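Endoglucanase (PDB 5D8Z) probably hydrolyses internal beta-1,4-glycosidic bonds of cellulose and related glucans, as a fungal endoglucanase of glycoside hydrolase family 5. Local coordinates at residues H235-D239 / S240-G244. Sequence-based numbering, arbitrary orientation.
With BGC (beta-D-glucopyranose), chain C; BGC (beta-D-glucopyranose), chain B.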
ATOM      1  N   HIS A 235      -5.911   0.064   5.991  1.00 36.18           N
ATOM      2  CA  HIS A 235      -5.115  -1.053   6.449  1.00 34.63           C
ATOM      3  C   HIS A 235      -5.814  -1.668   7.670  1.00 35.23           C
ATOM      4  O   HIS A 235      -6.473  -0.952   8.431  1.00 33.32           O
ATOM      5  CB  HIS A 235      -3.748  -0.538   6.852  1.00 35.24           C
ATOM      6  CG  HIS A 235      -2.889  -0.085   5.708  1.00 36.96           C
ATOM      7  ND1 HIS A 235      -1.541   0.154   5.855  1.00 36.25           N
ATOM      8  CD2 HIS A 235      -3.162   0.136   4.402  1.00 38.68           C
ATOM      9  CE1 HIS A 235      -1.029   0.525   4.699  1.00 37.49           C
ATOM     10  NE2 HIS A 235      -1.991   0.513   3.796  1.00 38.70           N
ATOM     11  N   LYS A 236      -5.677  -2.987   7.834  1.00 36.81           N
ATOM     12  CA  LYS A 236      -6.337  -3.753   8.907  1.00 38.98           C
ATOM     13  C   LYS A 236      -5.742  -5.150   9.091  1.00 43.43           C
ATOM     14  O   LYS A 236      -5.693  -5.974   8.143  1.00 39.32           O
ATOM     15  CB  LYS A 236      -7.826  -3.922   8.624  1.00 40.03           C
ATOM     16  CG  LYS A 236      -8.710  -3.218   9.626  1.00 43.63           C
ATOM     17  CD  LYS A 236      -8.720  -3.950  10.946  1.00 43.90           C
ATOM     18  CE  LYS A 236      -8.564  -3.026  12.135  1.00 43.61           C
ATOM     19  NZ  LYS A 236      -8.365  -3.869  13.354  1.00 44.76           N
ATOM     20  N   TYR A 237      -5.331  -5.427  10.326  1.00 44.01           N
ATOM     21  CA  TYR A 237      -4.697  -6.694  10.670  1.00 42.80           C
ATOM     22  C   TYR A 237      -5.637  -7.451  11.578  1.00 45.50           C
ATOM     23  O   TYR A 237      -6.601  -6.876  12.047  1.00 51.80           O
ATOM     24  CB  TYR A 237      -3.358  -6.419  11.335  1.00 40.38           C
ATOM     25  CG  TYR A 237      -2.346  -5.945  10.325  1.00 41.53           C
ATOM     26  CD1 TYR A 237      -1.667  -6.856   9.527  1.00 41.17           C
ATOM     27  CD2 TYR A 237      -2.090  -4.597  10.135  1.00 39.93           C
ATOM     28  CE1 TYR A 237      -0.727  -6.447   8.613  1.00 41.77           C
ATOM     29  CE2 TYR A 237      -1.165  -4.185   9.199  1.00 39.95           C
ATOM     30  CZ  TYR A 237      -0.491  -5.115   8.446  1.00 41.18           C
ATOM     31  OH  TYR A 237       0.424  -4.726   7.509  1.00 43.74           O
ATOM     32  N   LEU A 238      -5.365  -8.727  11.832  1.00 47.52           N
ATOM     33  CA  LEU A 238      -6.333  -9.583  12.503  1.00 47.33           C
ATOM     34  C   LEU A 238      -5.973  -9.938  13.945  1.00 51.89           C
ATOM     35  O   LEU A 238      -6.583 -10.830  14.540  1.00 51.16           O
ATOM     36  CB  LEU A 238      -6.556 -10.849  11.664  1.00 48.90           C
ATOM     37  CG  LEU A 238      -7.453 -10.623  10.424  1.00 49.27           C
ATOM     38  CD1 LEU A 238      -6.679  -9.966   9.292  1.00 53.61           C
ATOM     39  CD2 LEU A 238      -8.109 -11.891   9.896  1.00 49.17           C
ATOM     40  N   ASP A 239      -5.005  -9.232  14.526  1.00 57.30           N
ATOM     41  CA  ASP A 239      -4.542  -9.560  15.877  1.00 61.83           C
ATOM     42  C   ASP A 239      -5.145  -8.582  16.856  1.00 62.65           C
ATOM     43  O   ASP A 239      -5.699  -7.569  16.434  1.00 60.31           O
ATOM     44  CB  ASP A 239      -3.015  -9.593  15.972  1.00 66.52           C
ATOM     45  CG  ASP A 239      -2.351  -8.364  15.393  1.00 68.82           C
ATOM     46  OD1 ASP A 239      -2.869  -7.796  14.409  1.00 76.78           O
ATOM     47  OD2 ASP A 239      -1.272  -7.983  15.900  1.00 73.98           O
ATOM     48  N   SER A 240      -5.066  -8.895  18.151  1.00 62.53           N
ATOM     49  CA  SER A 240      -5.827  -8.146  19.164  1.00 62.17           C
ATOM     50  C   SER A 240      -5.565  -6.648  19.098  1.00 61.53           C
ATOM     51  O   SER A 240      -6.513  -5.842  19.169  1.00 54.34           O
ATOM     52  CB  SER A 240      -5.551  -8.676  20.576  1.00 66.68           C
ATOM     53  OG  SER A 240      -4.185  -9.019  20.751  1.00 70.79           O
ATOM     54  N   ASP A 241      -4.294  -6.281  18.902  1.00 62.81           N
ATOM     55  CA  ASP A 241      -3.861  -4.869  18.974  1.00 60.93           C
ATOM     56  C   ASP A 241      -3.693  -4.152  17.618  1.00 54.32           C
ATOM     57  O   ASP A 241      -3.057  -3.099  17.555  1.00 54.20           O
ATOM     58  CB  ASP A 241      -2.565  -4.770  19.794  1.00 63.99           C
ATOM     59  CG  ASP A 241      -1.366  -5.362  19.081  1.00 67.75           C
ATOM     60  OD1 ASP A 241      -1.561  -6.295  18.269  1.00 78.67           O
ATOM     61  OD2 ASP A 241      -0.231  -4.896  19.338  1.00 62.63           O
ATOM     62  N   ASN A 242      -4.303  -4.704  16.568  1.00 48.10           N
ATOM     63  CA  ASN A 242      -4.129  -4.273  15.157  1.00 43.95           C
ATOM     64  C   ASN A 242      -2.674  -4.060  14.661  1.00 43.84           C
ATOM     65  O   ASN A 242      -2.457  -3.352  13.683  1.00 41.85           O
ATOM     66  CB  ASN A 242      -4.976  -3.030  14.840  1.00 40.04           C
ATOM     67  CG  ASN A 242      -5.251  -2.867  13.331  1.00 40.71           C
ATOM     68  OD1 ASN A 242      -5.501  -3.847  12.613  1.00 44.56           O
ATOM     69  ND2 ASN A 242      -5.217  -1.627  12.845  1.00 39.56           N
ATOM     70  N   SER A 243      -1.689  -4.689  15.298  1.00 44.58           N
ATOM     71  CA  SER A 243      -0.291  -4.405  14.972  1.00 45.36           C
ATOM     72  C   SER A 243       0.187  -5.200  13.754  1.00 46.84           C
ATOM     73  O   SER A 243       0.986  -4.710  12.975  1.00 53.77           O
ATOM     74  CB  SER A 243       0.609  -4.672  16.190  1.00 46.22           C
ATOM     75  OG  SER A 243       0.571  -6.041  16.595  1.00 47.68           O
ATOM     76  N   GLY A 244      -0.329  -6.409  13.578  1.00 46.36           N
ATOM     77  CA  GLY A 244       0.263  -7.365  12.666  1.00 46.94           C
ATOM     78  C   GLY A 244       1.651  -7.764  13.121  1.00 47.74           C
ATOM     79  O   GLY A 244       2.587  -7.807  12.329  1.00 48.64           O
TER
HETATM   80  C2  BGC C   2       3.093  -1.353  13.728  1.00 80.07           C
HETATM   81  C3  BGC C   2       3.333  -1.539  12.213  1.00 82.25           C
HETATM   82  C4  BGC C   2       2.061  -1.855  11.446  1.00 76.48           C
HETATM   83  C5  BGC C   2       0.926  -0.890  11.848  1.00 74.28           C
HETATM   84  C6  BGC C   2      -0.419  -1.351  11.292  1.00 72.61           C
HETATM   85  C1  BGC C   2       1.849  -0.508  14.109  1.00 84.47           C
HETATM   86  O2  BGC C   2       4.264  -0.741  14.279  1.00 64.47           O
HETATM   87  O3  BGC C   2       4.229  -2.630  11.918  1.00 88.65           O
HETATM   88  O4  BGC C   2       2.417  -1.873  10.043  1.00 68.78           O
HETATM   89  O5  BGC C   2       0.725  -0.800  13.269  1.00 82.82           O
HETATM   90  O6  BGC C   2      -1.342  -1.688  12.334  1.00 64.45           O
HETATM   91  C2  BGC B   1      -1.823   0.287  17.025  1.00 90.25           C
HETATM   92  C3  BGC B   1      -0.889  -0.255  15.924  1.00 90.59           C
HETATM   93  C4  BGC B   1       0.587   0.125  16.178  1.00 89.85           C
HETATM   94  C5  BGC B   1       0.983   0.110  17.685  1.00 90.03           C
HETATM   95  C6  BGC B   1       2.186   1.005  17.976  1.00 84.96           C
HETATM   96  C1  BGC B   1      -1.300  -0.111  18.409  1.00 93.77           C
HETATM   97  O1  BGC B   1      -2.212   0.283  19.443  1.00 90.66           O
HETATM   98  O2  BGC B   1      -3.155  -0.203  16.837  1.00 79.74           O
HETATM   99  O3  BGC B   1      -1.327   0.213  14.626  1.00 87.32           O
HETATM  100  O4  BGC B   1       1.461  -0.786  15.471  1.00 85.62           O
HETATM  101  O5  BGC B   1      -0.037   0.528  18.611  1.00 89.53           O
HETATM  102  O6  BGC B   1       2.288   1.154  19.394  1.00 78.67           O
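Asp239 to Asn242 form a type I beta turn, its backbone bond running from Asn242 N to Asp239 O at 3.2 Å, and the chain doubles back to bring Tyr237 and Asn242 side by side. Across the turn, Asn242 extends its amide with CG anti to the backbone N (chi1 -158°), placing OD1 2.8 Å from Tyr237 N in a nearly straight bond of 165°. The same oxygen takes a weak bond from Lys236 NZ, which has its stronger hydrogen bond to Asn253 OD1; the bent lysine chain crosses the Asn242 side chain at about a right angle. At the first corner of the turn, Asp239 OD1 receives Gly244 N at 3.0 Å on its syn side, while OD2 lies 2.8 Å from Ser243 OG and also bonds His246 ND1. The loop follows the sixth strand, 230-235, of the (beta/alpha)8 barrel of this family and forms part of the glycan pocket: Asp241 O accepts a hydrogen bond from O2 of the chain B glucose at 3.0 Å, and Tyr237 CE2 approaches C6 of the chain C glucose at 3.6 Å. The Tyr237 ring has Ser243 O over one face, offset toward the rim, and its hydroxyl bonds Glu276. Asp239 and Asp241 turn their carboxylates almost perpendicular, and Ser243 OG is near both. Replacing Asp239 with an alanine would probably leave Gly244 N without its carboxylate acceptor and His246 without this partner, letting the 243-244 backbone shift beside the sugar. Gly244, at positive phi, packs its CA 3.7 Å from Tyr237 CD1.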